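Local coordinates for protein FG41 Malonate Semialdehyde Decarboxylase (Coryneform bacterium, PDB 3MJZ) that is a small trimeric enzyme of the tautomerase superfamily, each subunit built from two beta-alpha-beta units that share one four-stranded sheet, at residues 1-6 with 68-73; 5-10 with 40-45; 72-77 with 106-111. All coordinates share one frame; numbering follows the deposited sequence.

Contact 1: 1-6 with 68-73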
ATOM      1  N   PRO A   1     -12.672  -2.612  -5.861  1.00 12.80           N
ATOM      2  CA  PRO A   1     -11.262  -2.440  -5.563  1.00 12.50           C
ATOM      3  C   PRO A   1     -10.992  -1.313  -4.577  1.00 12.49           C
ATOM      4  O   PRO A   1     -11.880  -0.493  -4.318  1.00 13.31           O
ATOM      5  CB  PRO A   1     -10.655  -2.125  -6.926  1.00 12.12           C
ATOM      6  CG  PRO A   1     -11.735  -1.533  -7.712  1.00 12.45           C
ATOM      7  CD  PRO A   1     -13.038  -1.993  -7.146  1.00 13.44           C
ATOM      8  N   LEU A   2      -9.783  -1.302  -4.017  1.00 11.80           N
ATOM      9  CA  LEU A   2      -9.310  -0.215  -3.184  1.00 11.20           C
ATOM     10  C   LEU A   2      -8.244   0.489  -3.992  1.00 11.13           C
ATOM     11  O   LEU A   2      -7.328  -0.151  -4.523  1.00 10.86           O
ATOM     12  CB  LEU A   2      -8.741  -0.717  -1.842  1.00 10.99           C
ATOM     13  CG  LEU A   2      -8.101   0.332  -0.893  1.00 11.32           C
ATOM     14  CD1 LEU A   2      -9.036   1.448  -0.465  1.00  8.99           C
ATOM     15  CD2 LEU A   2      -7.485  -0.322   0.320  1.00 11.10           C
ATOM     16  N   ILE A   3      -8.378   1.812  -4.094  1.00 11.33           N
ATOM     17  CA  ILE A   3      -7.470   2.648  -4.899  1.00 10.17           C
ATOM     18  C   ILE A   3      -6.781   3.641  -3.992  1.00 10.47           C
ATOM     19  O   ILE A   3      -7.415   4.397  -3.264  1.00 10.92           O
ATOM     20  CB  ILE A   3      -8.178   3.323  -6.112  1.00 10.02           C
ATOM     21  CG1 ILE A   3      -8.711   2.263  -7.063  1.00 10.40           C
ATOM     22  CG2 ILE A   3      -7.251   4.199  -6.909  1.00  7.59           C
ATOM     23  CD1 ILE A   3     -10.112   1.995  -6.819  1.00 14.15           C
ATOM     24  N   ARG A   4      -5.461   3.567  -3.996  1.00 10.94           N
ATOM     25  CA  ARG A   4      -4.622   4.505  -3.295  1.00 11.16           C
ATOM     26  C   ARG A   4      -4.146   5.467  -4.347  1.00 11.20           C
ATOM     27  O   ARG A   4      -3.340   5.094  -5.235  1.00 10.78           O
ATOM     28  CB  ARG A   4      -3.424   3.780  -2.632  1.00 11.27           C
ATOM     29  CG  ARG A   4      -3.809   2.879  -1.475  1.00 10.94           C
ATOM     30  CD  ARG A   4      -2.627   2.408  -0.627  1.00 10.77           C
ATOM     31  NE  ARG A   4      -3.161   1.541   0.418  1.00 12.33           N
ATOM     32  CZ  ARG A   4      -3.503   1.950   1.636  1.00 12.74           C
ATOM     33  NH1 ARG A   4      -3.318   3.213   2.004  1.00 11.96           N
ATOM     34  NH2 ARG A   4      -4.010   1.087   2.498  1.00 13.52           N
ATOM     35  N   ILE A   5      -4.676   6.687  -4.282  1.00 11.64           N
ATOM     36  CA  ILE A   5      -4.219   7.766  -5.183  1.00 12.09           C
ATOM     37  C   ILE A   5      -3.245   8.668  -4.454  1.00 12.78           C
ATOM     38  O   ILE A   5      -3.626   9.415  -3.540  1.00 12.66           O
ATOM     39  CB  ILE A   5      -5.369   8.603  -5.794  1.00 12.18           C
ATOM     40  CG1 ILE A   5      -6.346   7.697  -6.556  1.00 11.83           C
ATOM     41  CG2 ILE A   5      -4.821   9.652  -6.739  1.00 10.12           C
ATOM     42  CD1 ILE A   5      -7.682   7.702  -6.042  1.00 11.24           C
ATOM     43  N   ASP A   6      -1.986   8.586  -4.857  1.00 13.33           N
ATOM     44  CA  ASP A   6      -0.963   9.433  -4.274  1.00 14.73           C
ATOM     45  C   ASP A   6      -0.578  10.567  -5.230  1.00 14.81           C
ATOM     46  O   ASP A   6      -0.025  10.343  -6.306  1.00 14.87           O
ATOM     47  CB  ASP A   6       0.236   8.596  -3.819  1.00 14.88           C
ATOM     48  CG  ASP A   6      -0.053   7.822  -2.542  1.00 16.74           C
ATOM     49  OD1 ASP A   6       0.214   8.381  -1.459  1.00 16.53           O
ATOM     50  OD2 ASP A   6      -0.534   6.649  -2.621  1.00 19.37           O
ATOM     51  N   ILE A  68      -1.424   6.049  -9.135  1.00 11.77           N
ATOM     52  CA  ILE A  68      -2.657   5.274  -8.825  1.00 11.25           C
ATOM     53  C   ILE A  68      -2.289   3.790  -8.664  1.00 10.55           C
ATOM     54  O   ILE A  68      -1.786   3.172  -9.583  1.00 10.26           O
ATOM     55  CB  ILE A  68      -3.736   5.344  -9.980  1.00 11.52           C
ATOM     56  CG1 ILE A  68      -3.726   6.687 -10.729  1.00 10.89           C
ATOM     57  CG2 ILE A  68      -5.113   5.014  -9.468  1.00 10.75           C
ATOM     58  CD1 ILE A  68      -4.023   7.833  -9.868  1.00 14.99           C
ATOM     59  N   HIS A  69      -2.560   3.252  -7.484  1.00 10.18           N
ATOM     60  CA  HIS A  69      -2.240   1.886  -7.097  1.00  9.34           C
ATOM     61  C   HIS A  69      -3.591   1.169  -6.893  1.00  9.59           C
ATOM     62  O   HIS A  69      -4.368   1.478  -5.980  1.00  9.16           O
ATOM     63  CB  HIS A  69      -1.424   1.935  -5.808  1.00  9.14           C
ATOM     64  CG  HIS A  69      -0.610   0.707  -5.526  1.00  7.93           C
ATOM     65  ND1 HIS A  69      -0.842  -0.515  -6.123  1.00  7.83           N
ATOM     66  CD2 HIS A  69       0.396   0.507  -4.645  1.00  4.63           C
ATOM     67  CE1 HIS A  69       0.013  -1.403  -5.657  1.00  5.31           C
ATOM     68  NE2 HIS A  69       0.764  -0.810  -4.746  1.00  6.22           N
ATOM     69  N   VAL A  70      -3.886   0.247  -7.796  1.00  9.92           N
ATOM     70  CA  VAL A  70      -5.172  -0.428  -7.819  1.00 10.30           C
ATOM     71  C   VAL A  70      -5.037  -1.792  -7.142  1.00 10.83           C
ATOM     72  O   VAL A  70      -4.179  -2.615  -7.509  1.00 10.50           O
ATOM     73  CB  VAL A  70      -5.687  -0.556  -9.266  1.00 10.19           C
ATOM     74  CG1 VAL A  70      -7.033  -1.228  -9.289  1.00 10.34           C
ATOM     75  CG2 VAL A  70      -5.767   0.830  -9.908  1.00  9.59           C
ATOM     76  N   PHE A  71      -5.840  -1.989  -6.100  1.00 11.35           N
ATOM     77  CA  PHE A  71      -5.904  -3.266  -5.395  1.00 11.71           C
ATOM     78  C   PHE A  71      -7.221  -3.919  -5.756  1.00 12.63           C
ATOM     79  O   PHE A  71      -8.269  -3.465  -5.337  1.00 12.70           O
ATOM     80  CB  PHE A  71      -5.784  -3.082  -3.878  1.00 10.57           C
ATOM     81  CG  PHE A  71      -4.444  -2.588  -3.437  1.00  9.60           C
ATOM     82  CD1 PHE A  71      -4.178  -1.227  -3.377  1.00  8.52           C
ATOM     83  CD2 PHE A  71      -3.450  -3.476  -3.065  1.00  7.57           C
ATOM     84  CE1 PHE A  71      -2.942  -0.757  -2.967  1.00  6.89           C
ATOM     85  CE2 PHE A  71      -2.208  -3.010  -2.647  1.00  7.95           C
ATOM     86  CZ  PHE A  71      -1.955  -1.646  -2.600  1.00  7.36           C
ATOM     87  N   THR A  72      -7.155  -4.989  -6.539  1.00 14.03           N
ATOM     88  CA  THR A  72      -8.350  -5.619  -7.048  1.00 15.09           C
ATOM     89  C   THR A  72      -8.211  -7.155  -7.066  1.00 16.00           C
ATOM     90  O   THR A  72      -7.097  -7.700  -6.948  1.00 16.00           O
ATOM     91  CB  THR A  72      -8.710  -5.045  -8.444  1.00 15.28           C
ATOM     92  OG1 THR A  72     -10.071  -5.370  -8.775  1.00 16.66           O
ATOM     93  CG2 THR A  72      -7.763  -5.576  -9.520  1.00 15.28           C
ATOM     94  N   GLN A  73      -9.353  -7.834  -7.191  1.00 16.63           N
ATOM     95  CA  GLN A  73      -9.422  -9.290  -7.317  1.00 17.43           C
ATOM     96  C   GLN A  73      -8.709  -9.783  -8.567  1.00 17.81           C
ATOM     97  O   GLN A  73      -8.738  -9.125  -9.613  1.00 17.94           O
ATOM     98  CB  GLN A  73     -10.881  -9.766  -7.344  1.00 17.04           C
ATOM     99  CG  GLN A  73     -11.648  -9.347  -6.128  1.00 19.12           C
ATOM    100  CD  GLN A  73     -13.126  -9.607  -6.237  1.00 20.99           C
ATOM    101  OE1 GLN A  73     -13.579 -10.756  -6.220  1.00 20.46           O
ATOM    102  NE2 GLN A  73     -13.898  -8.533  -6.302  1.00 23.17           N
TER

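Contact 2: 5-10 with 40-45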
ATOM      1  N   ILE A   5      -4.676   6.687  -4.282  1.00 11.64           N
ATOM      2  CA  ILE A   5      -4.219   7.766  -5.183  1.00 12.09           C
ATOM      3  C   ILE A   5      -3.245   8.668  -4.454  1.00 12.78           C
ATOM      4  O   ILE A   5      -3.626   9.415  -3.540  1.00 12.66           O
ATOM      5  CB  ILE A   5      -5.369   8.603  -5.794  1.00 12.18           C
ATOM      6  CG1 ILE A   5      -6.346   7.697  -6.556  1.00 11.83           C
ATOM      7  CG2 ILE A   5      -4.821   9.652  -6.739  1.00 10.12           C
ATOM      8  CD1 ILE A   5      -7.682   7.702  -6.042  1.00 11.24           C
ATOM      9  N   ASP A   6      -1.986   8.586  -4.857  1.00 13.33           N
ATOM     10  CA  ASP A   6      -0.963   9.433  -4.274  1.00 14.73           C
ATOM     11  C   ASP A   6      -0.578  10.567  -5.230  1.00 14.81           C
ATOM     12  O   ASP A   6      -0.025  10.343  -6.306  1.00 14.87           O
ATOM     13  CB  ASP A   6       0.236   8.596  -3.819  1.00 14.88           C
ATOM     14  CG  ASP A   6      -0.053   7.822  -2.542  1.00 16.74           C
ATOM     15  OD1 ASP A   6       0.214   8.381  -1.459  1.00 16.53           O
ATOM     16  OD2 ASP A   6      -0.534   6.649  -2.621  1.00 19.37           O
ATOM     17  N   LEU A   7      -0.914  11.787  -4.835  1.00 15.75           N
ATOM     18  CA  LEU A   7      -0.717  12.955  -5.693  1.00 16.28           C
ATOM     19  C   LEU A   7       0.004  14.052  -4.927  1.00 16.33           C
ATOM     20  O   LEU A   7       0.472  13.804  -3.839  1.00 16.73           O
ATOM     21  CB  LEU A   7      -2.038  13.419  -6.314  1.00 15.77           C
ATOM     22  CG  LEU A   7      -3.302  13.752  -5.531  1.00 17.36           C
ATOM     23  CD1 LEU A   7      -4.330  14.255  -6.522  1.00 19.56           C
ATOM     24  CD2 LEU A   7      -3.864  12.547  -4.852  1.00 20.60           C
ATOM     25  N   THR A   8       0.093  15.249  -5.494  1.00 16.90           N
ATOM     26  CA  THR A   8       0.905  16.321  -4.931  1.00 17.47           C
ATOM     27  C   THR A   8       0.108  17.538  -4.425  1.00 18.33           C
ATOM     28  O   THR A   8      -0.978  17.851  -4.902  1.00 17.85           O
ATOM     29  CB  THR A   8       1.989  16.800  -5.958  1.00 17.85           C
ATOM     30  OG1 THR A   8       1.349  17.220  -7.186  1.00 15.94           O
ATOM     31  CG2 THR A   8       3.028  15.692  -6.214  1.00 15.35           C
ATOM     32  N   SER A   9       0.713  18.232  -3.471  1.00 19.60           N
ATOM     33  CA  SER A   9       0.085  19.295  -2.711  1.00 20.62           C
ATOM     34  C   SER A   9      -0.248  20.544  -3.520  1.00 21.31           C
ATOM     35  O   SER A   9      -1.109  21.336  -3.127  1.00 21.33           O
ATOM     36  CB  SER A   9       1.009  19.661  -1.558  1.00 20.66           C
ATOM     37  OG  SER A   9       0.261  19.951  -0.403  1.00 22.81           O
ATOM     38  N   ASP A  10       0.439  20.737  -4.640  1.00 22.09           N
ATOM     39  CA  ASP A  10       0.134  21.874  -5.522  1.00 22.76           C
ATOM     40  C   ASP A  10      -1.221  21.773  -6.252  1.00 23.34           C
ATOM     41  O   ASP A  10      -1.721  22.771  -6.770  1.00 23.31           O
ATOM     42  CB  ASP A  10       1.273  22.115  -6.528  1.00 22.31           C
ATOM     43  CG  ASP A  10       1.445  20.973  -7.492  1.00 21.50           C
ATOM     44  OD1 ASP A  10       1.958  19.914  -7.084  1.00 20.86           O
ATOM     45  OD2 ASP A  10       1.069  21.138  -8.664  1.00 21.43           O
ATOM     46  N   GLN A  40     -11.460   4.681  -2.154  1.00 11.34           N
ATOM     47  CA  GLN A  40     -10.284   5.461  -2.521  1.00 11.77           C
ATOM     48  C   GLN A  40      -9.666   6.125  -1.314  1.00 11.62           C
ATOM     49  O   GLN A  40     -10.363   6.491  -0.373  1.00 11.96           O
ATOM     50  CB  GLN A  40     -10.655   6.492  -3.584  1.00 12.05           C
ATOM     51  CG  GLN A  40     -11.394   5.866  -4.799  1.00 11.16           C
ATOM     52  CD  GLN A  40     -11.700   6.892  -5.864  1.00 11.79           C
ATOM     53  OE1 GLN A  40     -12.309   7.932  -5.584  1.00 11.34           O
ATOM     54  NE2 GLN A  40     -11.263   6.620  -7.091  1.00  9.82           N
ATOM     55  N   ILE A  41      -8.347   6.222  -1.327  1.00 11.83           N
ATOM     56  CA  ILE A  41      -7.599   6.984  -0.324  1.00 12.35           C
ATOM     57  C   ILE A  41      -6.738   7.998  -1.084  1.00 12.84           C
ATOM     58  O   ILE A  41      -5.868   7.587  -1.844  1.00 13.36           O
ATOM     59  CB  ILE A  41      -6.657   6.064   0.540  1.00 12.26           C
ATOM     60  CG1 ILE A  41      -7.355   4.718   0.906  1.00 11.43           C
ATOM     61  CG2 ILE A  41      -5.997   6.863   1.704  1.00 10.91           C
ATOM     62  CD1 ILE A  41      -7.311   4.296   2.331  1.00 11.34           C
ATOM     63  N   LEU A  42      -6.991   9.298  -0.900  1.00 13.23           N
ATOM     64  CA  LEU A  42      -6.117  10.347  -1.469  1.00 13.93           C
ATOM     65  C   LEU A  42      -5.059  10.820  -0.487  1.00 14.11           C
ATOM     66  O   LEU A  42      -5.364  11.209   0.636  1.00 14.38           O
ATOM     67  CB  LEU A  42      -6.920  11.555  -1.967  1.00 14.18           C
ATOM     68  CG  LEU A  42      -7.679  11.496  -3.300  1.00 14.83           C
ATOM     69  CD1 LEU A  42      -8.620  10.298  -3.365  1.00 14.46           C
ATOM     70  CD2 LEU A  42      -8.473  12.772  -3.469  1.00 14.68           C
ATOM     71  N   THR A  43      -3.808  10.780  -0.915  1.00 15.28           N
ATOM     72  CA  THR A  43      -2.705  11.322  -0.128  1.00 16.33           C
ATOM     73  C   THR A  43      -1.937  12.363  -0.972  1.00 17.58           C
ATOM     74  O   THR A  43      -1.234  12.024  -1.954  1.00 17.08           O
ATOM     75  CB  THR A  43      -1.774  10.206   0.439  1.00 16.30           C
ATOM     76  OG1 THR A  43      -2.567   9.167   1.037  1.00 16.05           O
ATOM     77  CG2 THR A  43      -0.830  10.758   1.509  1.00 16.21           C
ATOM     78  N   ALA A  44      -2.134  13.630  -0.595  1.00 18.03           N
ATOM     79  CA  ALA A  44      -1.405  14.748  -1.164  1.00 18.16           C
ATOM     80  C   ALA A  44      -0.070  14.945  -0.429  1.00 18.42           C
ATOM     81  O   ALA A  44      -0.026  15.085   0.789  1.00 19.08           O
ATOM     82  CB  ALA A  44      -2.250  15.995  -1.085  1.00 18.34           C
ATOM     83  N   HIS A  45       1.020  14.936  -1.178  1.00 18.49           N
ATOM     84  CA  HIS A  45       2.349  15.092  -0.619  1.00 18.23           C
ATOM     85  C   HIS A  45       2.977  16.395  -1.109  1.00 18.78           C
ATOM     86  O   HIS A  45       2.595  16.916  -2.166  1.00 18.66           O
ATOM     87  CB  HIS A  45       3.245  13.937  -1.080  1.00 17.97           C
ATOM     88  CG  HIS A  45       2.700  12.578  -0.787  1.00 16.13           C
ATOM     89  ND1 HIS A  45       1.704  12.000  -1.543  1.00 14.29           N
ATOM     90  CD2 HIS A  45       3.033  11.671   0.159  1.00 13.53           C
ATOM     91  CE1 HIS A  45       1.430  10.804  -1.063  1.00 13.02           C
ATOM     92  NE2 HIS A  45       2.223  10.580  -0.032  1.00 15.45           N
TER
HETATM   93  O   HOH W   1      -2.793   7.240  -0.943  1.00  8.69           O

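Contact 3: 72-77 with 106-111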
ATOM      1  N   THR A  72      -7.155  -4.989  -6.539  1.00 14.03           N
ATOM      2  CA  THR A  72      -8.350  -5.619  -7.048  1.00 15.09           C
ATOM      3  C   THR A  72      -8.211  -7.155  -7.066  1.00 16.00           C
ATOM      4  O   THR A  72      -7.097  -7.700  -6.948  1.00 16.00           O
ATOM      5  CB  THR A  72      -8.710  -5.045  -8.444  1.00 15.28           C
ATOM      6  OG1 THR A  72     -10.071  -5.370  -8.775  1.00 16.66           O
ATOM      7  CG2 THR A  72      -7.763  -5.576  -9.520  1.00 15.28           C
ATOM      8  N   GLN A  73      -9.353  -7.834  -7.191  1.00 16.63           N
ATOM      9  CA  GLN A  73      -9.422  -9.290  -7.317  1.00 17.43           C
ATOM     10  C   GLN A  73      -8.709  -9.783  -8.567  1.00 17.81           C
ATOM     11  O   GLN A  73      -8.738  -9.125  -9.613  1.00 17.94           O
ATOM     12  CB  GLN A  73     -10.881  -9.766  -7.344  1.00 17.04           C
ATOM     13  CG  GLN A  73     -11.648  -9.347  -6.128  1.00 19.12           C
ATOM     14  CD  GLN A  73     -13.126  -9.607  -6.237  1.00 20.99           C
ATOM     15  OE1 GLN A  73     -13.579 -10.756  -6.220  1.00 20.46           O
ATOM     16  NE2 GLN A  73     -13.898  -8.533  -6.302  1.00 23.17           N
ATOM     17  N   ALA A  74      -8.069 -10.945  -8.439  1.00 18.51           N
ATOM     18  CA  ALA A  74      -7.438 -11.635  -9.562  1.00 19.07           C
ATOM     19  C   ALA A  74      -8.494 -12.018 -10.605  1.00 19.68           C
ATOM     20  O   ALA A  74      -9.672 -12.164 -10.273  1.00 19.74           O
ATOM     21  CB  ALA A  74      -6.703 -12.867  -9.056  1.00 18.96           C
ATOM     22  N   GLY A  75      -8.087 -12.146 -11.869  1.00 20.33           N
ATOM     23  CA  GLY A  75      -8.989 -12.650 -12.897  1.00 21.20           C
ATOM     24  C   GLY A  75      -9.254 -11.754 -14.083  1.00 21.98           C
ATOM     25  O   GLY A  75      -9.779 -12.219 -15.105  1.00 21.83           O
ATOM     26  N   ARG A  76      -8.912 -10.475 -13.950  1.00 22.60           N
ATOM     27  CA  ARG A  76      -8.987  -9.532 -15.073  1.00 23.64           C
ATOM     28  C   ARG A  76      -7.901  -9.892 -16.092  1.00 24.05           C
ATOM     29  O   ARG A  76      -6.745 -10.132 -15.715  1.00 24.56           O
ATOM     30  CB  ARG A  76      -8.855  -8.072 -14.586  1.00 23.62           C
ATOM     31  CG  ARG A  76     -10.174  -7.379 -14.166  1.00 24.88           C
ATOM     32  CD  ARG A  76     -10.842  -8.075 -13.007  1.00 28.76           C
ATOM     33  NE  ARG A  76     -11.973  -7.377 -12.378  1.00 31.86           N
ATOM     34  CZ  ARG A  76     -13.148  -7.125 -12.955  1.00 32.80           C
ATOM     35  NH1 ARG A  76     -13.371  -7.436 -14.233  1.00 33.98           N
ATOM     36  NH2 ARG A  76     -14.095  -6.520 -12.256  1.00 32.97           N
ATOM     37  N   THR A  77      -8.271  -9.967 -17.371  1.00 24.79           N
ATOM     38  CA  THR A  77      -7.314 -10.314 -18.434  1.00 25.62           C
ATOM     39  C   THR A  77      -6.242  -9.240 -18.609  1.00 26.41           C
ATOM     40  O   THR A  77      -6.419  -8.104 -18.169  1.00 26.73           O
ATOM     41  CB  THR A  77      -7.995 -10.512 -19.823  1.00 25.65           C
ATOM     42  OG1 THR A  77      -8.629  -9.291 -20.236  1.00 25.03           O
ATOM     43  CG2 THR A  77      -9.001 -11.700 -19.827  1.00 25.31           C
ATOM     44  N   ILE A 106      -1.074  -2.327 -10.323  1.00 10.87           N
ATOM     45  CA  ILE A 106      -2.152  -3.200  -9.914  1.00 11.57           C
ATOM     46  C   ILE A 106      -1.567  -4.262  -9.021  1.00 11.90           C
ATOM     47  O   ILE A 106      -0.573  -4.885  -9.368  1.00 12.21           O
ATOM     48  CB  ILE A 106      -2.843  -3.971 -11.063  1.00 11.90           C
ATOM     49  CG1 ILE A 106      -3.160  -3.109 -12.295  1.00 12.24           C
ATOM     50  CG2 ILE A 106      -4.090  -4.686 -10.530  1.00 11.88           C
ATOM     51  CD1 ILE A 106      -4.120  -2.024 -12.076  1.00 16.91           C
ATOM     52  N   THR A 107      -2.207  -4.464  -7.877  1.00 12.19           N
ATOM     53  CA  THR A 107      -1.866  -5.536  -6.972  1.00 12.52           C
ATOM     54  C   THR A 107      -3.118  -6.374  -6.738  1.00 12.43           C
ATOM     55  O   THR A 107      -4.194  -5.844  -6.455  1.00 12.31           O
ATOM     56  CB  THR A 107      -1.296  -5.008  -5.652  1.00 12.56           C
ATOM     57  OG1 THR A 107      -0.151  -4.200  -5.937  1.00 12.98           O
ATOM     58  CG2 THR A 107      -0.884  -6.171  -4.755  1.00 13.12           C
ATOM     59  N   GLU A 108      -2.955  -7.688  -6.852  1.00 12.74           N
ATOM     60  CA  GLU A 108      -4.085  -8.606  -6.895  1.00 12.83           C
ATOM     61  C   GLU A 108      -4.301  -9.405  -5.613  1.00 12.62           C
ATOM     62  O   GLU A 108      -3.340  -9.751  -4.886  1.00 12.09           O
ATOM     63  CB  GLU A 108      -3.935  -9.551  -8.097  1.00 13.18           C
ATOM     64  CG  GLU A 108      -3.955  -8.817  -9.457  1.00 13.95           C
ATOM     65  CD  GLU A 108      -4.157  -9.764 -10.607  1.00 15.49           C
ATOM     66  OE1 GLU A 108      -3.488 -10.823 -10.622  1.00 17.34           O
ATOM     67  OE2 GLU A 108      -4.999  -9.472 -11.483  1.00 16.69           O
ATOM     68  N   ASN A 109      -5.575  -9.691  -5.349  1.00 12.27           N
ATOM     69  CA  ASN A 109      -5.945 -10.605  -4.285  1.00 12.23           C
ATOM     70  C   ASN A 109      -7.102 -11.544  -4.668  1.00 12.83           C
ATOM     71  O   ASN A 109      -7.302 -11.839  -5.847  1.00 12.17           O
ATOM     72  CB  ASN A 109      -6.110  -9.881  -2.914  1.00 12.17           C
ATOM     73  CG  ASN A 109      -7.285  -8.861  -2.856  1.00 11.43           C
ATOM     74  OD1 ASN A 109      -8.146  -8.781  -3.743  1.00 12.34           O
ATOM     75  ND2 ASN A 109      -7.327  -8.109  -1.763  1.00  8.36           N
ATOM     76  N   ALA A 110      -7.843 -12.013  -3.666  1.00 13.54           N
ATOM     77  CA  ALA A 110      -8.979 -12.904  -3.872  1.00 14.49           C
ATOM     78  C   ALA A 110     -10.283 -12.349  -3.249  1.00 14.93           C
ATOM     79  O   ALA A 110     -10.240 -11.504  -2.340  1.00 14.81           O
ATOM     80  CB  ALA A 110      -8.652 -14.309  -3.331  1.00 14.32           C
ATOM     81  N   PRO A 111     -11.446 -12.793  -3.762  1.00 15.05           N
ATOM     82  CA  PRO A 111     -12.738 -12.397  -3.203  1.00 15.15           C
ATOM     83  C   PRO A 111     -12.877 -12.603  -1.691  1.00 14.99           C
ATOM     84  O   PRO A 111     -13.572 -11.829  -1.023  1.00 15.67           O
ATOM     85  CB  PRO A 111     -13.742 -13.261  -3.959  1.00 14.94           C
ATOM     86  CG  PRO A 111     -12.952 -14.223  -4.759  1.00 15.89           C
ATOM     87  CD  PRO A 111     -11.604 -13.645  -4.948  1.00 15.45           C
TER

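Contact 1: 1-6 with 68-73
The shortest polar bond here runs from F71 N to L2 O, 2.8 Å long, and it belongs to the antiparallel pairing of strands 2-6 and 68-73 in the middle of a tautomerase-type sheet. L2 and F71 form a hydrogen-bonded pair, closed the other way by L2 N to F71 O. Two residues on, R4 and H69 repeat the pattern with R4 N to H69 O and H69 N to R4 O. I3 with V70 lies between these pairs and I5 with I68 beyond the second; both are non-hydrogen-bonded, and their side chains share the face turned to helix 13-30, where I3 rests on L27 and I68 on V23. There I3 CG2 presses on I68 CG2 at 3.4 Å, while I68 CD1 reaches I5 CG2 at 3.7 Å with the two side chains side by side.

The other face carries L2, R4, H69 and F71 and looks into the trimer. With CG anti to its carbonyl carbon (chi1 -69°) and an extended chain beyond, R4 runs past the F71 ring, its CD 3.9 Å from F71 CE1 and its guanidinium plane at 90° to the ring. R4 NH1 goes on to a salt bridge with D6 of the second subunit, whereas the buried R4 NE has no partner in the model. F71 also meets H69 of the second subunit edge to face.

Within its own strand, F71 CZ sits 3.5 Å above the plane of the H69 ring, over its centre. At the chain start, P1 CB comes within 3.2 Å of F71 O.

Contact 2: 5-10 with 40-45
H45 reaches back across the strand pair with its ring edge toward L7, and ND1 donates to L7 O at 3.2 Å. With CG anti to the carbonyl carbon (chi1 -55°) the ring is carried toward strand 5-8, and chi2 of 78° turns its edge to L7 O, which lies almost in the ring plane. The same oxygen takes H45 N at 2.9 Å, so backbone and side chain of one residue both grip it and hold the imidazole in place. D6 approaches that ring edge too, carboxylate and ring planes 37° apart, though the modelled closeness of D6 OD1 to the ring is doubtful.

D6 and T43 lie side by side and point the same way, with D6 OD1 3.3 Å from T43 CB. A water lies 2.8 Å from T43 OG1; I41 O and, weakly, D6 OD2 are among more acceptors than its protons can serve at once. The stronger partner of D6 OD2 is R4 of the third subunit. On the reverse face I5 and L42 run alongside each other, CD1 of I5 touching CD1 of L42 at 3.8 Å. I5 CD1 also leans on the amide end of Q40, whose OE1 bonds R38 and NE2 the A20 carbonyl.

Between these two faces the parallel ladder runs from I5 N to I41 O as far as S9 N to H45 O. The two strands begin and end the unit strand 2-8, helix 13-30, strand 39-45. The helix covers the L7, L42 and A44 face through R16, I19 and A20, while strand 66-73 flanks strand 2-8 on its other edge.

Contact 3: 72-77 with 106-111
T72 and A74, the residues before and after Q73, bind the backbone of strand 106-109 in a short parallel ladder. T72 N donates to T107 O at 3.1 Å, and T72 O in turn accepts N109 N at 3.0 Å. Next comes the last rung, A74 N to N109 O at 2.8 Å, made just as the chain of 72-77 leaves the sheet. E108 CA adds a CA-H...O contact to T72 O, so that this one carbonyl serves two neighbouring residues of the partner strand.

Side-chain packing is modest. The side chains of T72 and I106 lie side by side, pointing the same way, and touch CG2 to CG2 at 3.9 Å. Farther along, Q73 and P111 meet at a slant. Q73 CG is anti to its carbonyl carbon (chi1 -58°) and the chain beyond is extended, which carries the amide out to the proline ring, where OE1 comes within 3.4 Å of P111 CB in van der Waals contact.

The polar side chains mostly bond elsewhere. E108 passes alongside A74, its OE2 3.8 Å from A74 CA, and then salt-bridges K81. N109 ND2 donates to I106 O of the second subunit, while N109 OD1 accepts a weak bond from W114.

Beyond A74 the chain turns at G75, where phi is 122° and a CB would press on the carbonyl O of A74. T77 then takes the N-cap position of helix 78-92, with T77 OG1 bonded to T80 OG1. The contact thus closes the unit strand 66-73, helix 78-92, strand 102-109: F85 of the helix packs on I106, and Y123 of helix 122-125 on Q73 and P111.

In the fold
The three contacts zip one sheet together, strands running 39-45, 2-8, 66-73, 102-109. Contact 1 is its antiparallel middle seam, centre 5 Å from that of the chain; the parallel seams of contacts 2 and 3 flank it, each within a beta-alpha-beta unit. Contact 2 shares I5 and D6 with contact 1, their centres 13 Å apart, and I3 O probably bonds I41 N at 2.8 Å. Contact 3 shares T72 and Q73, centre 11 Å away, with V70 O probably bonded to T107 N. Contacts 2 and 3 lie 23 Å apart between centres and do not touch. All three reach the second subunit.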